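Local coordinates for protein transketolase (Campylobacter jejuni, PDB 3L84) that belongs to the transketolase family of thiamine diphosphate-binding proteins and is built from two thiamine-diphosphate-binding-type domains and a C-terminal domain, at residues A[11-20]-A[269-280]; A[408-418]-A[434-442]. One frame throughout, in Å; residues are numbered along the deposited sequence. Where two conformers were deposited one is given.

Interaction 1 of 2, residues A[11-20]-A[269-280]; sequences NTLRFLSADM and KEQAGFDPNISF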
loop_
_atom_site.group_PDB
_atom_site.type_symbol
_atom_site.label_atom_id
_atom_site.label_comp_id
_atom_site.label_asym_id
_atom_site.label_seq_id
_atom_site.Cartn_x
_atom_site.Cartn_y
_atom_site.Cartn_z
ATOM N N ASN A 11 4.032 0.749 -38.647
ATOM C CA ASN A 11 2.629 0.754 -38.980
ATOM C C ASN A 11 1.986 -0.632 -38.874
ATOM O O ASN A 11 0.819 -0.742 -38.511
ATOM C CB ASN A 11 2.420 1.407 -40.356
ATOM C CG ASN A 11 2.612 2.913 -40.296
ATOM O OD1 ASN A 11 2.446 3.522 -39.236
ATOM N ND2 ASN A 11 2.978 3.525 -41.415
ATOM N N THR A 12 2.762 -1.681 -39.133
ATOM C CA THR A 12 2.287 -3.054 -38.924
ATOM C C THR A 12 1.917 -3.216 -37.459
ATOM O O THR A 12 0.845 -3.732 -37.131
ATOM C CB THR A 12 3.331 -4.088 -39.357
ATOM O OG1 THR A 12 3.598 -3.916 -40.767
ATOM C CG2 THR A 12 2.822 -5.519 -39.122
ATOM N N LEU A 13 2.807 -2.796 -36.566
ATOM C CA LEU A 13 2.499 -2.851 -35.131
ATOM C C LEU A 13 1.280 -2.008 -34.783
ATOM O O LEU A 13 0.452 -2.438 -33.968
ATOM C CB LEU A 13 3.700 -2.400 -34.298
ATOM C CG LEU A 13 4.939 -3.294 -34.246
ATOM C CD1 LEU A 13 6.153 -2.479 -33.755
ATOM C CD2 LEU A 13 4.717 -4.545 -33.389
ATOM N N ARG A 14 1.176 -0.791 -35.335
ATOM C CA ARG A 14 0.025 0.065 -35.054
ATOM C C ARG A 14 -1.270 -0.610 -35.426
ATOM O O ARG A 14 -2.233 -0.609 -34.642
ATOM C CB ARG A 14 0.085 1.370 -35.851
ATOM C CG ARG A 14 1.148 2.368 -35.427
ATOM C CD ARG A 14 0.931 3.706 -36.132
ATOM N NE ARG A 14 1.714 4.682 -35.421
ATOM C CZ ARG A 14 2.997 4.927 -35.583
ATOM N NH1 ARG A 14 3.699 4.461 -36.593
ATOM N NH2 ARG A 14 3.592 5.707 -34.688
ATOM N N PHE A 15 -1.322 -1.213 -36.607
ATOM C CA PHE A 15 -2.630 -1.725 -37.089
ATOM C C PHE A 15 -2.988 -3.090 -36.523
ATOM O O PHE A 15 -4.168 -3.357 -36.294
ATOM C CB PHE A 15 -2.744 -1.642 -38.606
ATOM C CG PHE A 15 -2.592 -0.223 -39.119
ATOM C CD1 PHE A 15 -3.349 0.808 -38.548
ATOM C CD2 PHE A 15 -1.722 0.083 -40.150
ATOM C CE1 PHE A 15 -3.215 2.121 -38.983
ATOM C CE2 PHE A 15 -1.586 1.400 -40.586
ATOM C CZ PHE A 15 -2.321 2.400 -39.997
ATOM N N LEU A 16 -2.002 -3.917 -36.171
ATOM C CA LEU A 16 -2.315 -5.109 -35.378
ATOM C C LEU A 16 -2.911 -4.703 -34.046
ATOM O O LEU A 16 -3.935 -5.232 -33.619
ATOM C CB LEU A 16 -1.070 -5.997 -35.161
ATOM C CG LEU A 16 -0.560 -6.807 -36.350
ATOM C CD1 LEU A 16 0.612 -7.648 -35.919
ATOM C CD2 LEU A 16 -1.668 -7.722 -36.942
ATOM N N SER A 17 -2.319 -3.722 -33.399
ATOM C CA SER A 17 -2.789 -3.269 -32.083
ATOM C C SER A 17 -4.177 -2.676 -32.183
ATOM O O SER A 17 -5.075 -3.005 -31.389
ATOM C CB SER A 17 -1.844 -2.209 -31.503
ATOM O OG SER A 17 -0.530 -2.728 -31.277
ATOM N N ALA A 18 -4.397 -1.803 -33.150
ATOM C CA ALA A 18 -5.691 -1.176 -33.329
ATOM C C ALA A 18 -6.776 -2.186 -33.665
ATOM O O ALA A 18 -7.882 -2.117 -33.135
ATOM C CB ALA A 18 -5.598 -0.098 -34.436
ATOM N N ASP A 19 -6.452 -3.099 -34.567
ATOM C CA ASP A 19 -7.401 -4.127 -34.967
ATOM C C ASP A 19 -7.766 -5.051 -33.816
ATOM O O ASP A 19 -8.906 -5.515 -33.717
ATOM C CB ASP A 19 -6.871 -4.976 -36.136
ATOM C CG ASP A 19 -6.759 -4.203 -37.463
ATOM O OD1 ASP A 19 -7.396 -3.132 -37.623
ATOM O OD2 ASP A 19 -6.078 -4.689 -38.404
HETATM N N MSE A 20 -6.797 -5.397 -32.981
HETATM C CA MSE A 20 -7.047 -6.229 -31.793
HETATM C C MSE A 20 -8.009 -5.606 -30.815
HETATM O O MSE A 20 -8.905 -6.203 -30.344
HETATM C CB MSE A 20 -5.740 -6.518 -31.038
HETATM C CG MSE A 20 -4.854 -7.411 -31.756
HETATM SE SE MSE A 20 -3.023 -7.412 -31.040
HETATM C CE MSE A 20 -3.642 -7.870 -29.442
ATOM N N LYS A 269 -5.247 3.625 -41.909
ATOM C CA LYS A 269 -4.654 2.667 -42.854
ATOM C C LYS A 269 -4.446 3.333 -44.212
ATOM O O LYS A 269 -3.377 3.212 -44.803
ATOM C CB LYS A 269 -5.547 1.439 -42.964
ATOM C CG LYS A 269 -5.438 0.517 -41.749
ATOM C CD LYS A 269 -6.354 -0.697 -41.787
ATOM C CE LYS A 269 -6.158 -1.581 -40.585
ATOM N NZ LYS A 269 -7.240 -2.605 -40.481
ATOM N N GLU A 270 -5.459 4.028 -44.690
ATOM C CA GLU A 270 -5.331 4.766 -45.957
ATOM C C GLU A 270 -4.128 5.723 -45.967
ATOM O O GLU A 270 -3.314 5.740 -46.906
ATOM C CB GLU A 270 -6.636 5.514 -46.261
ATOM C CG GLU A 270 -7.759 4.591 -46.712
ATOM C CD GLU A 270 -9.071 5.301 -47.068
ATOM O OE1 GLU A 270 -9.477 6.248 -46.337
ATOM O OE2 GLU A 270 -9.706 4.883 -48.076
ATOM N N GLN A 271 -3.982 6.510 -44.906
ATOM C CA GLN A 271 -2.873 7.459 -44.835
ATOM C C GLN A 271 -1.496 6.772 -44.803
ATOM O O GLN A 271 -0.524 7.321 -45.310
ATOM C CB GLN A 271 -3.053 8.394 -43.648
ATOM C CG GLN A 271 -4.240 9.350 -43.814
ATOM C CD GLN A 271 -4.316 10.433 -42.747
ATOM O OE1 GLN A 271 -3.949 10.221 -41.586
ATOM N NE2 GLN A 271 -4.797 11.612 -43.145
ATOM N N ALA A 272 -1.447 5.552 -44.263
ATOM C CA ALA A 272 -0.222 4.741 -44.180
ATOM C C ALA A 272 0.043 3.818 -45.364
ATOM O O ALA A 272 1.039 3.080 -45.361
ATOM C CB ALA A 272 -0.304 3.884 -42.934
ATOM N N GLY A 273 -0.839 3.820 -46.355
ATOM C CA GLY A 273 -0.667 2.955 -47.514
ATOM C C GLY A 273 -1.109 1.517 -47.308
ATOM O O GLY A 273 -0.758 0.649 -48.115
ATOM N N PHE A 274 -1.876 1.262 -46.243
ATOM C CA PHE A 274 -2.421 -0.067 -45.962
ATOM C C PHE A 274 -3.832 -0.149 -46.521
ATOM O O PHE A 274 -4.514 0.871 -46.625
ATOM C CB PHE A 274 -2.469 -0.307 -44.450
ATOM C CG PHE A 274 -1.185 -0.803 -43.848
ATOM C CD1 PHE A 274 -0.012 -0.070 -43.916
ATOM C CD2 PHE A 274 -1.171 -2.013 -43.170
ATOM C CE1 PHE A 274 1.160 -0.546 -43.318
ATOM C CE2 PHE A 274 -0.007 -2.495 -42.562
ATOM C CZ PHE A 274 1.157 -1.760 -42.646
ATOM N N ASP A 275 -4.268 -1.339 -46.910
ATOM C CA ASP A 275 -5.632 -1.534 -47.400
ATOM C C ASP A 275 -6.588 -1.371 -46.212
ATOM O O ASP A 275 -6.541 -2.146 -45.258
ATOM C CB ASP A 275 -5.779 -2.935 -47.995
ATOM C CG ASP A 275 -7.163 -3.196 -48.604
ATOM O OD1 ASP A 275 -8.129 -2.442 -48.335
ATOM O OD2 ASP A 275 -7.262 -4.160 -49.409
ATOM N N PRO A 276 -7.491 -0.386 -46.273
ATOM C CA PRO A 276 -8.408 -0.163 -45.153
ATOM C C PRO A 276 -9.450 -1.258 -44.957
ATOM O O PRO A 276 -10.095 -1.293 -43.904
ATOM C CB PRO A 276 -9.093 1.149 -45.531
ATOM C CG PRO A 276 -9.037 1.184 -46.962
ATOM C CD PRO A 276 -7.731 0.568 -47.366
ATOM N N ASN A 277 -9.617 -2.154 -45.922
ATOM C CA ASN A 277 -10.707 -3.118 -45.815
ATOM C C ASN A 277 -10.229 -4.493 -45.390
ATOM O O ASN A 277 -10.963 -5.474 -45.516
ATOM C CB ASN A 277 -11.515 -3.192 -47.101
ATOM C CG ASN A 277 -12.338 -1.939 -47.344
ATOM O OD1 ASN A 277 -12.823 -1.304 -46.412
ATOM N ND2 ASN A 277 -12.485 -1.580 -48.592
ATOM N N ILE A 278 -8.982 -4.572 -44.934
ATOM C CA ILE A 278 -8.497 -5.804 -44.334
ATOM C C ILE A 278 -7.936 -5.547 -42.953
ATOM O O ILE A 278 -7.345 -4.477 -42.653
ATOM C CB ILE A 278 -7.474 -6.498 -45.201
ATOM C CG1 ILE A 278 -6.184 -5.740 -45.288
ATOM C CG2 ILE A 278 -8.013 -6.729 -46.606
ATOM C CD1 ILE A 278 -5.096 -6.579 -45.970
ATOM N N SER A 279 -8.069 -6.558 -42.112
ATOM C CA SER A 279 -7.609 -6.451 -40.743
ATOM C C SER A 279 -6.593 -7.549 -40.453
ATOM O O SER A 279 -6.512 -8.542 -41.157
ATOM C CB SER A 279 -8.795 -6.541 -39.791
ATOM O OG SER A 279 -9.394 -7.818 -39.876
ATOM N N PHE A 280 -5.802 -7.347 -39.410
ATOM C CA PHE A 280 -4.758 -8.278 -39.001
ATOM C C PHE A 280 -3.790 -8.616 -40.139
ATOM O O PHE A 280 -3.454 -9.784 -40.365
ATOM C CB PHE A 280 -5.373 -9.530 -38.378
ATOM C CG PHE A 280 -6.154 -9.246 -37.134
ATOM C CD1 PHE A 280 -5.524 -9.196 -35.895
ATOM C CD2 PHE A 280 -7.506 -8.986 -37.185
ATOM C CE1 PHE A 280 -6.259 -8.900 -34.742
ATOM C CE2 PHE A 280 -8.227 -8.707 -36.033
ATOM C CZ PHE A 280 -7.592 -8.660 -34.812
HETATM O O HOH W 1 3.445 2.347 -43.995
#
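Segment 11-20, part of helix 3-24, is flanked by the last turn of helix 262-272 and the loop after it: Asn11 and Ala272 lie 7.1 Å apart at their CA atoms, and the backbones close to 5.4 Å between Leu16 CA and Phe280 CA. Phe15 and Lys269 carry the middle. The lysine chain, extended beyond CG, slides past the ring in the opposite direction, with Lys269 CG 3.7 Å above the centre of the Phe15 face, 6° off the normal, a CH-pi contact. Ala272 CB meets the same ring at its edge, while Phe15 turns its CD2 edge onto the face of Phe274 in an edge-to-face pair with planes at 62°. Phe274 follows Gly273, whose positive phi belongs to a Schellman motif with two bonds back into the last turn; the contact joins helix 3-24 to the C-terminal turn of helix 262-272 and its following loop, within the thiamine diphosphate binding domain. Beyond the ring, Lys269 NZ forms a salt bridge with Asp19, 2.9 Å from OD1 on its syn lone pair, and also donates to Ile278 O. Asp19 OD2 accepts from Phe280 N at 2.9 Å and 162°, from the anti side and tilted out of the carboxylate plane, so the carboxylate ties helix end and loop together. Asp19 CB in turn sits over the Phe280 ring centre. A water accepts from Asn11 ND2 and donates to Ala272 O.

Interaction 2 of 2, residues A[408-418]-A[434-442]; sequences LPFSATFFIFS and KHFFIFTHD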
loop_
_atom_site.group_PDB
_atom_site.type_symbol
_atom_site.label_atom_id
_atom_site.label_comp_id
_atom_site.label_asym_id
_atom_site.label_seq_id
_atom_site.Cartn_x
_atom_site.Cartn_y
_atom_site.Cartn_z
ATOM N N LEU A 408 16.217 -16.981 -5.232
ATOM C CA LEU A 408 15.167 -17.265 -4.241
ATOM C C LEU A 408 15.181 -16.089 -3.253
ATOM O O LEU A 408 15.979 -16.127 -2.290
ATOM C CB LEU A 408 15.479 -18.577 -3.537
ATOM C CG LEU A 408 15.374 -19.801 -4.435
ATOM C CD1 LEU A 408 16.147 -20.969 -3.847
ATOM C CD2 LEU A 408 13.942 -20.166 -4.672
ATOM N N PRO A 409 14.372 -15.062 -3.497
ATOM C CA PRO A 409 14.480 -13.843 -2.704
ATOM C C PRO A 409 13.520 -13.790 -1.530
ATOM O O PRO A 409 12.425 -14.364 -1.558
ATOM C CB PRO A 409 14.113 -12.760 -3.697
ATOM C CG PRO A 409 13.037 -13.417 -4.505
ATOM C CD PRO A 409 13.496 -14.853 -4.656
ATOM N N PHE A 410 13.925 -13.038 -0.506
ATOM C CA PHE A 410 13.014 -12.678 0.584
ATOM C C PHE A 410 13.005 -11.186 0.818
ATOM O O PHE A 410 13.998 -10.492 0.667
ATOM C CB PHE A 410 13.320 -13.442 1.917
ATOM C CG PHE A 410 14.598 -13.040 2.607
ATOM C CD1 PHE A 410 14.628 -11.940 3.477
ATOM C CD2 PHE A 410 15.767 -13.723 2.358
ATOM C CE1 PHE A 410 15.822 -11.580 4.103
ATOM C CE2 PHE A 410 16.954 -13.361 2.985
ATOM C CZ PHE A 410 16.967 -12.291 3.855
ATOM N N SER A 411 11.802 -10.683 1.146
ATOM C CA SER A 411 11.511 -9.285 1.495
ATOM C C SER A 411 11.083 -9.228 2.936
ATOM O O SER A 411 10.222 -10.020 3.330
ATOM C CB SER A 411 10.344 -8.742 0.649
ATOM O OG SER A 411 10.652 -8.780 -0.742
ATOM N N ALA A 412 11.618 -8.306 3.736
ATOM C CA ALA A 412 11.315 -8.235 5.159
ATOM C C ALA A 412 10.930 -6.854 5.602
ATOM O O ALA A 412 11.553 -5.858 5.216
ATOM C CB ALA A 412 12.499 -8.772 5.998
ATOM N N THR A 413 9.936 -6.796 6.484
ATOM C CA THR A 413 9.570 -5.581 7.203
ATOM C C THR A 413 8.696 -5.964 8.397
ATOM O O THR A 413 8.428 -7.163 8.641
ATOM C CB THR A 413 8.857 -4.550 6.269
ATOM O OG1 THR A 413 8.611 -3.334 6.991
ATOM C CG2 THR A 413 7.535 -5.081 5.683
ATOM N N PHE A 414 8.278 -4.986 9.164
ATOM C CA PHE A 414 7.276 -5.250 10.188
ATOM C C PHE A 414 5.961 -5.598 9.529
ATOM O O PHE A 414 5.585 -5.050 8.464
ATOM C CB PHE A 414 7.010 -3.994 11.036
ATOM C CG PHE A 414 8.147 -3.548 11.947
ATOM C CD1 PHE A 414 9.039 -4.435 12.504
ATOM C CD2 PHE A 414 8.280 -2.190 12.278
ATOM C CE1 PHE A 414 10.056 -4.000 13.352
ATOM C CE2 PHE A 414 9.298 -1.779 13.140
ATOM C CZ PHE A 414 10.154 -2.679 13.676
ATOM N N PHE A 415 5.175 -6.453 10.179
ATOM C CA PHE A 415 3.895 -6.866 9.609
ATOM C C PHE A 415 2.974 -5.671 9.374
ATOM O O PHE A 415 2.223 -5.656 8.398
ATOM C CB PHE A 415 3.246 -7.904 10.546
ATOM C CG PHE A 415 2.069 -8.676 9.976
ATOM C CD1 PHE A 415 1.970 -8.984 8.624
ATOM C CD2 PHE A 415 1.098 -9.166 10.839
ATOM C CE1 PHE A 415 0.913 -9.765 8.153
ATOM C CE2 PHE A 415 0.064 -9.950 10.367
ATOM C CZ PHE A 415 -0.024 -10.220 9.047
ATOM N N ILE A 416 3.005 -4.634 10.215
ATOM C CA ILE A 416 2.126 -3.513 9.953
ATOM C C ILE A 416 2.464 -2.841 8.614
ATOM O O ILE A 416 1.570 -2.347 7.903
ATOM C CB ILE A 416 2.190 -2.493 11.107
ATOM C CG1 ILE A 416 1.163 -1.383 10.918
ATOM C CG2 ILE A 416 3.572 -1.906 11.290
ATOM C CD1 ILE A 416 -0.289 -1.890 10.754
ATOM N N PHE A 417 3.717 -2.847 8.192
ATOM C CA PHE A 417 4.163 -2.230 6.953
ATOM C C PHE A 417 4.080 -3.148 5.762
ATOM O O PHE A 417 4.408 -2.741 4.633
ATOM C CB PHE A 417 5.546 -1.551 7.117
ATOM C CG PHE A 417 5.583 -0.594 8.214
ATOM C CD1 PHE A 417 4.468 0.225 8.479
ATOM C CD2 PHE A 417 6.674 -0.533 9.051
ATOM C CE1 PHE A 417 4.454 1.126 9.558
ATOM C CE2 PHE A 417 6.649 0.376 10.148
ATOM C CZ PHE A 417 5.548 1.152 10.385
ATOM N N SER A 418 3.557 -4.359 5.955
ATOM C CA SER A 418 3.115 -5.170 4.822
ATOM C C SER A 418 2.137 -4.369 3.960
ATOM O O SER A 418 2.060 -4.565 2.748
ATOM C CB SER A 418 2.452 -6.476 5.261
ATOM O OG SER A 418 1.244 -6.257 5.950
ATOM N N LYS A 434 8.077 -17.850 -6.501
ATOM C CA LYS A 434 8.697 -18.224 -5.241
ATOM C C LYS A 434 9.441 -17.031 -4.652
ATOM O O LYS A 434 10.600 -16.767 -4.947
ATOM C CB LYS A 434 9.563 -19.469 -5.408
ATOM C CG LYS A 434 8.841 -20.639 -5.956
ATOM C CD LYS A 434 7.461 -20.935 -5.322
ATOM C CE LYS A 434 7.524 -21.221 -3.851
ATOM N NZ LYS A 434 8.309 -22.530 -3.578
ATOM N N HIS A 435 8.715 -16.267 -3.853
ATOM C CA HIS A 435 9.181 -15.026 -3.223
ATOM C C HIS A 435 8.628 -15.093 -1.808
ATOM O O HIS A 435 7.435 -15.376 -1.602
ATOM C CB HIS A 435 8.607 -13.828 -3.989
ATOM C CG HIS A 435 8.899 -12.466 -3.419
ATOM N ND1 HIS A 435 8.485 -11.319 -4.067
ATOM C CD2 HIS A 435 9.525 -12.045 -2.293
ATOM C CE1 HIS A 435 8.831 -10.256 -3.348
ATOM N NE2 HIS A 435 9.466 -10.674 -2.257
ATOM N N PHE A 436 9.512 -14.963 -0.821
ATOM C CA PHE A 436 9.139 -15.161 0.586
ATOM C C PHE A 436 9.076 -13.831 1.309
ATOM O O PHE A 436 9.958 -12.994 1.170
ATOM C CB PHE A 436 10.165 -16.107 1.241
ATOM C CG PHE A 436 10.411 -17.342 0.419
ATOM C CD1 PHE A 436 9.453 -18.307 0.310
ATOM C CD2 PHE A 436 11.561 -17.488 -0.313
ATOM C CE1 PHE A 436 9.635 -19.393 -0.481
ATOM C CE2 PHE A 436 11.747 -18.610 -1.119
ATOM C CZ PHE A 436 10.779 -19.528 -1.229
ATOM N N PHE A 437 8.023 -13.632 2.072
ATOM C CA PHE A 437 7.759 -12.383 2.778
ATOM C C PHE A 437 7.909 -12.611 4.262
ATOM O O PHE A 437 7.267 -13.509 4.818
ATOM C CB PHE A 437 6.341 -11.849 2.421
ATOM C CG PHE A 437 6.193 -11.421 0.974
ATOM C CD1 PHE A 437 6.300 -10.083 0.634
ATOM C CD2 PHE A 437 6.003 -12.344 -0.027
ATOM C CE1 PHE A 437 6.200 -9.693 -0.704
ATOM C CE2 PHE A 437 5.918 -11.941 -1.351
ATOM C CZ PHE A 437 6.023 -10.635 -1.659
ATOM N N ILE A 438 8.738 -11.812 4.902
ATOM C CA ILE A 438 9.121 -12.005 6.307
ATOM C C ILE A 438 8.534 -10.817 7.055
ATOM O O ILE A 438 8.962 -9.677 6.844
ATOM C CB ILE A 438 10.660 -12.052 6.471
ATOM C CG1 ILE A 438 11.357 -13.039 5.523
ATOM C CG2 ILE A 438 11.036 -12.279 7.927
ATOM C CD1 ILE A 438 10.832 -14.378 5.506
ATOM N N PHE A 439 7.561 -11.077 7.925
ATOM C CA PHE A 439 6.836 -10.024 8.630
ATOM C C PHE A 439 6.963 -10.248 10.123
ATOM O O PHE A 439 6.255 -11.088 10.670
ATOM C CB PHE A 439 5.368 -10.024 8.229
ATOM C CG PHE A 439 5.077 -9.749 6.766
ATOM C CD1 PHE A 439 5.723 -8.757 6.060
ATOM C CD2 PHE A 439 4.094 -10.456 6.120
ATOM C CE1 PHE A 439 5.385 -8.499 4.733
ATOM C CE2 PHE A 439 3.759 -10.204 4.802
ATOM C CZ PHE A 439 4.407 -9.245 4.113
ATOM N N THR A 440 7.777 -9.455 10.802
ATOM C CA THR A 440 7.946 -9.592 12.229
ATOM C C THR A 440 7.064 -8.590 12.953
ATOM O O THR A 440 6.339 -7.785 12.332
ATOM C CB THR A 440 9.410 -9.455 12.669
ATOM O OG1 THR A 440 9.823 -8.084 12.601
ATOM C CG2 THR A 440 10.327 -10.319 11.810
ATOM N N HIS A 441 7.032 -8.655 14.265
ATOM C CA HIS A 441 6.291 -7.698 15.085
ATOM C C HIS A 441 4.812 -7.830 14.775
ATOM O O HIS A 441 4.108 -6.887 14.437
ATOM C CB HIS A 441 6.834 -6.291 14.884
ATOM C CG HIS A 441 8.209 -6.102 15.436
ATOM N ND1 HIS A 441 9.292 -6.845 15.011
ATOM C CD2 HIS A 441 8.672 -5.262 16.387
ATOM C CE1 HIS A 441 10.367 -6.464 15.686
ATOM N NE2 HIS A 441 10.010 -5.525 16.546
ATOM N N ASP A 442 4.299 -9.032 14.973
ATOM C CA ASP A 442 2.990 -9.412 14.396
ATOM C C ASP A 442 1.742 -9.004 15.138
ATOM O O ASP A 442 0.668 -9.270 14.620
ATOM C CB ASP A 442 2.924 -10.934 14.202
ATOM C CG ASP A 442 2.807 -11.721 15.497
ATOM O OD1 ASP A 442 3.425 -11.337 16.493
ATOM O OD2 ASP A 442 2.153 -12.794 15.459
HETATM O O HOH W 2 4.191 -4.666 12.863
#
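Phe414 and His441 meet at the C-terminal end of two adjacent parallel strands, 408-414 and 436-440, whose axes approach to 4.6 Å, at 21°; with helix 418-431 between them they form a beta-alpha-beta unit of the six-stranded parallel sheet in the pyrimidine binding domain. Backbone bonds alternate along the pair, from Phe436 N to Pro409 O at one end to Phe415 N to Thr440 O at the other. Phe414 can be followed outward. Its CB lies near Thr440 O; chi1 of -69° sets CG beside the backbone N, and CD1 then passes Thr440 OG1, which lies at the ring edge, and His441 CG. CE1 sits 3.3 Å above the centre of the imidazole face, and CZ nears His441 CD2 and NE2. The two rings are oblique, with planes at 41°. His441 ND1 donates to Thr440 OG1, which also bonds Asn369 OD1; this would help to set the imidazole's rotation. Phe439 CB meets Phe415 CD1, and Ser418 CB lies over one face of the Phe439 ring. At the opposite end, His435 NE2 donates to Ser411 OG at 2.7 Å, the hydroxyl oxygen lying close to the imidazole plane.

Interactions 1 and 2 lie in different domains, the thiamine diphosphate binding and the pyrimidine binding, and follow one another in series along the chain. Their centres are 48 Å apart and their nearest atoms about 28 Å, so neither touches the other. Interaction 1 is peripheral, about 36 Å from the chain centre, and joins a helix to a helix end and loop mainly through side chains; interaction 2 lies about 12 Å from that centre and is held chiefly by backbone bonds between strands. Only the segments of interaction 2 touch the second subunit, where Ile416 packs on Arg426 and Phe417 on Pro115 of that chain.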